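Local coordinates for protein NAD-dependent aldehyde dehydrogenase (Burkholderia multivorans, PDB 5UJU) that probably oxidises aldehydes to the corresponding carboxylic acids, using NAD+ as the hydride acceptor, as in other members of the aldehyde dehydrogenase family, at residues A[247-250]-A[251-254]; A[151-155]-A[156-160]. All coordinates share one frame; numbering follows the deposited sequence. Where two conformers were deposited one is given.

Interaction 1: residues A[247-250]-A[251-254]; sequences LAIT and VRIA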
loop_
_atom_site.group_PDB
_atom_site.type_symbol
_atom_site.label_atom_id
_atom_site.label_comp_id
_atom_site.label_asym_id
_atom_site.label_seq_id
_atom_site.Cartn_x
_atom_site.Cartn_y
_atom_site.Cartn_z
ATOM N N LEU A 247 -11.702 1.583 -24.463
ATOM C CA LEU A 247 -11.911 2.326 -23.231
ATOM C C LEU A 247 -12.892 3.480 -23.408
ATOM O O LEU A 247 -13.536 3.875 -22.438
ATOM C CB LEU A 247 -10.583 2.840 -22.691
ATOM C CG LEU A 247 -9.751 1.674 -22.131
ATOM C CD1 LEU A 247 -8.314 2.113 -21.917
ATOM C CD2 LEU A 247 -10.368 1.133 -20.825
ATOM N N ALA A 248 -13.025 4.023 -24.621
ATOM C CA ALA A 248 -14.052 5.042 -24.862
ATOM C C ALA A 248 -15.447 4.457 -24.685
ATOM O O ALA A 248 -16.310 5.069 -24.040
ATOM C CB ALA A 248 -13.902 5.627 -26.264
ATOM N N ILE A 249 -15.680 3.265 -25.246
ATOM C CA ILE A 249 -16.935 2.550 -25.018
ATOM C C ILE A 249 -17.143 2.323 -23.527
ATOM O O ILE A 249 -18.246 2.521 -23.003
ATOM C CB ILE A 249 -16.941 1.216 -25.792
ATOM C CG1 ILE A 249 -16.914 1.446 -27.298
ATOM C CG2 ILE A 249 -18.136 0.359 -25.398
ATOM C CD1 ILE A 249 -16.613 0.165 -28.074
ATOM N N THR A 250 -16.078 1.904 -22.823
ATOM C CA THR A 250 -16.159 1.655 -21.385
ATOM C C THR A 250 -16.548 2.923 -20.620
ATOM O O THR A 250 -17.432 2.901 -19.750
ATOM C CB THR A 250 -14.816 1.119 -20.873
ATOM O OG1 THR A 250 -14.475 -0.108 -21.552
ATOM C CG2 THR A 250 -14.916 0.835 -19.392
ATOM N N VAL A 251 -15.873 4.031 -20.909
ATOM C CA VAL A 251 -16.194 5.286 -20.239
ATOM C C VAL A 251 -17.638 5.696 -20.522
ATOM O O VAL A 251 -18.359 6.125 -19.615
ATOM C CB VAL A 251 -15.201 6.384 -20.653
ATOM C CG1 VAL A 251 -15.711 7.742 -20.164
ATOM C CG2 VAL A 251 -13.806 6.082 -20.074
ATOM N N ARG A 252 -18.085 5.562 -21.775
ATOM C CA ARG A 252 -19.467 5.900 -22.123
ATOM C C ARG A 252 -20.458 5.137 -21.247
ATOM O O ARG A 252 -21.411 5.715 -20.708
ATOM C CB ARG A 252 -19.716 5.600 -23.607
ATOM C CG ARG A 252 -21.143 5.909 -24.123
ATOM C CD ARG A 252 -21.457 5.126 -25.425
ATOM N NE ARG A 252 -21.742 3.708 -25.190
ATOM C CZ ARG A 252 -21.477 2.725 -26.053
ATOM N NH1 ARG A 252 -20.915 2.985 -27.227
ATOM N NH2 ARG A 252 -21.780 1.472 -25.742
ATOM N N ILE A 253 -20.250 3.829 -21.102
ATOM C CA ILE A 253 -21.170 3.012 -20.320
ATOM C C ILE A 253 -21.089 3.375 -18.841
ATOM O O ILE A 253 -22.116 3.465 -18.155
ATOM C CB ILE A 253 -20.894 1.518 -20.577
ATOM C CG1 ILE A 253 -21.258 1.165 -22.026
ATOM C CG2 ILE A 253 -21.692 0.662 -19.623
ATOM C CD1 ILE A 253 -20.902 -0.291 -22.444
ATOM N N ALA A 254 -19.873 3.625 -18.330
ATOM C CA ALA A 254 -19.725 4.070 -16.947
ATOM C C ALA A 254 -20.507 5.355 -16.688
ATOM O O ALA A 254 -21.193 5.476 -15.669
ATOM C CB ALA A 254 -18.251 4.302 -16.610
#
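The carbonyl oxygen Leu247 O accepts the N-H of Val251 in a nearly straight hydrogen bond, with N and O 2.8 Å apart and an angle of 165° at the hydrogen. Val251 CG2 also leans over this oxygen, at 3.2 Å from Leu247 O, because it stands beside its own backbone N while CG1 lies anti to that nitrogen (chi1 169°). One residue on, Arg252 N reaches Ala248 O at 2.9 Å, and the ladder of i to i+4 bonds continues with Ile253 N to Ile249 O and Ala254 N to Thr250 O. This regular stretch of alpha-helix belongs to helix 245-260, the crossover between the parallel strands 234-238 and 268-270 in the Rossmann-like part of the aldehyde dehydrogenase fold. Ile249 and Ile253 run side by side, CG2 of Ile249 lying 4.1 Å from CD1 of Ile253. Arg252 was modelled in two conformers, so its contacts are less certain; in one, the bend at chi3 (76°) brings a guanidinium face over Ile249 CG2 and NH1 forms a salt bridge with Glu136. The buried Thr250 OG1 is held by Tyr222 OH and by Pro246 O, one turn back.

Interaction 2: residues A[151-155]-A[156-160]; sequences MAFQA and GGPHA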
loop_
_atom_site.group_PDB
_atom_site.type_symbol
_atom_site.label_atom_id
_atom_site.label_comp_id
_atom_site.label_asym_id
_atom_site.label_seq_id
_atom_site.Cartn_x
_atom_site.Cartn_y
_atom_site.Cartn_z
ATOM N N MET A 151 -10.023 -14.272 -28.934
ATOM C CA MET A 151 -9.274 -13.678 -27.829
ATOM C C MET A 151 -9.736 -12.251 -27.547
ATOM O O MET A 151 -9.790 -11.821 -26.388
ATOM C CB MET A 151 -7.777 -13.690 -28.129
ATOM C CG MET A 151 -6.970 -12.952 -27.061
ATOM S SD MET A 151 -5.182 -12.974 -27.344
ATOM C CE MET A 151 -4.850 -14.703 -27.041
ATOM N N ALA A 152 -10.044 -11.491 -28.591
ATOM C CA ALA A 152 -10.529 -10.134 -28.368
ATOM C C ALA A 152 -11.796 -10.152 -27.522
ATOM O O ALA A 152 -11.936 -9.360 -26.586
ATOM C CB ALA A 152 -10.771 -9.443 -29.708
ATOM N N PHE A 153 -12.692 -11.101 -27.790
ATOM C CA PHE A 153 -13.903 -11.241 -26.987
ATOM C C PHE A 153 -13.577 -11.637 -25.548
ATOM O O PHE A 153 -13.985 -10.964 -24.599
ATOM C CB PHE A 153 -14.828 -12.274 -27.634
ATOM C CG PHE A 153 -16.120 -12.475 -26.891
ATOM C CD1 PHE A 153 -17.225 -11.664 -27.155
ATOM C CD2 PHE A 153 -16.231 -13.466 -25.929
ATOM C CE1 PHE A 153 -18.418 -11.840 -26.466
ATOM C CE2 PHE A 153 -17.423 -13.648 -25.234
ATOM C CZ PHE A 153 -18.518 -12.829 -25.499
ATOM N N GLN A 154 -12.837 -12.730 -25.366
ATOM C CA GLN A 154 -12.562 -13.217 -24.017
ATOM C C GLN A 154 -11.688 -12.240 -23.244
ATOM O O GLN A 154 -12.067 -11.769 -22.164
ATOM C CB GLN A 154 -11.901 -14.587 -24.079
ATOM C CG GLN A 154 -12.738 -15.633 -24.745
ATOM C CD GLN A 154 -12.239 -17.032 -24.439
ATOM O OE1 GLN A 154 -11.094 -17.214 -24.017
ATOM N NE2 GLN A 154 -13.102 -18.025 -24.631
ATOM N N ALA A 155 -10.516 -11.912 -23.789
ATOM C CA ALA A 155 -9.603 -11.026 -23.075
ATOM C C ALA A 155 -10.138 -9.602 -22.989
ATOM O O ALA A 155 -9.888 -8.908 -21.999
ATOM C CB ALA A 155 -8.225 -11.042 -23.744
ATOM N N GLY A 156 -10.866 -9.135 -24.002
ATOM C CA GLY A 156 -11.368 -7.776 -23.941
ATOM C C GLY A 156 -12.672 -7.651 -23.183
ATOM O O GLY A 156 -12.947 -6.600 -22.601
ATOM N N GLY A 157 -13.475 -8.719 -23.151
ATOM C CA GLY A 157 -14.776 -8.682 -22.521
ATOM C C GLY A 157 -14.796 -9.448 -21.210
ATOM O O GLY A 157 -14.240 -9.005 -20.206
ATOM N N PRO A 158 -15.422 -10.630 -21.211
ATOM C CA PRO A 158 -15.598 -11.394 -19.955
ATOM C C PRO A 158 -14.377 -11.520 -19.051
ATOM O O PRO A 158 -14.513 -11.321 -17.839
ATOM C CB PRO A 158 -16.053 -12.764 -20.476
ATOM C CG PRO A 158 -16.822 -12.440 -21.699
ATOM C CD PRO A 158 -16.186 -11.215 -22.322
ATOM N N HIS A 159 -13.193 -11.852 -19.584
ATOM C CA HIS A 159 -12.033 -12.013 -18.703
ATOM C C HIS A 159 -11.612 -10.681 -18.089
ATOM O O HIS A 159 -11.223 -10.630 -16.913
ATOM C CB HIS A 159 -10.860 -12.649 -19.458
ATOM C CG HIS A 159 -11.063 -14.096 -19.784
ATOM N ND1 HIS A 159 -10.110 -14.852 -20.431
ATOM C CD2 HIS A 159 -12.105 -14.927 -19.551
ATOM C CE1 HIS A 159 -10.560 -16.082 -20.596
ATOM N NE2 HIS A 159 -11.768 -16.155 -20.068
ATOM N N ALA A 160 -11.693 -9.589 -18.863
ATOM C CA ALA A 160 -11.411 -8.270 -18.303
ATOM C C ALA A 160 -12.456 -7.897 -17.269
ATOM O O ALA A 160 -12.125 -7.341 -16.212
ATOM C CB ALA A 160 -11.359 -7.207 -19.402
#
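Phe153 and Pro158 make the tight, buried side of this turn, their side chains crossing at about a right angle. Pro158 CD sits over one face of the phenyl ring, displaced toward its rim, in a CH-pi contact 4.3 Å from the Phe153 centroid, and Pro158 CG approaches Phe153 CE2 to 3.8 Å. Phe153 CG is anti to the backbone N (chi1 -179°), which swings the ring forward along the helix to the proline. At the backbone, Phe153 O receives the N-H of Gly157 at 2.7 Å and has Pro158 CD packed against it. That bond is bent (135°), like the one from Gly156 N to Ala152 O, and in both the donor stands above the carbonyl plane. Gly157 leaves the helical conformation and then serves as N-cap of the next helix, with no side chain to crowd Phe153 O. Beyond the break, His159 N spans five residues to reach Gln154 O at 2.8 Å.

The partly exposed side is looser. Gln154 CB lies over a face of the His159 imidazole, 4.1 Å from its centroid, while Gln154 OE1 comes only to 3.6 Å from His159 CE1, the amide and ring planes turned 48° apart. His159 NE2 is hydrogen-bonded to Glu39. Thus helix 149-156 passes into helix 158-175 at a break centred on Gly157, with Ala152, Phe153 and Pro158 packed on helix 134-145, and His159 and Ala160 on helix 217-230.

Interaction 2 comes first along the chain, at the junction of helices 149-156 and 158-175; interaction 1 follows in helix 245-260, after the strands 191-211 and 234-238. Their centres lie 15 Å apart and their nearest atoms about 7 Å, without touching. Two helices bridge them: helix 134-145 packs against Ile249 of interaction 1 and against Ala152, Phe153 and Pro158 of interaction 2, and Tyr222 of helix 217-230 bonds to Thr250 while packing on Ala160. The junction of two helices and a regular crossover helix thus pack against the same two helices, 134-145 and 217-230. The Met151 side chain of interaction 2 lies about 12 Å from the bound sodium ion.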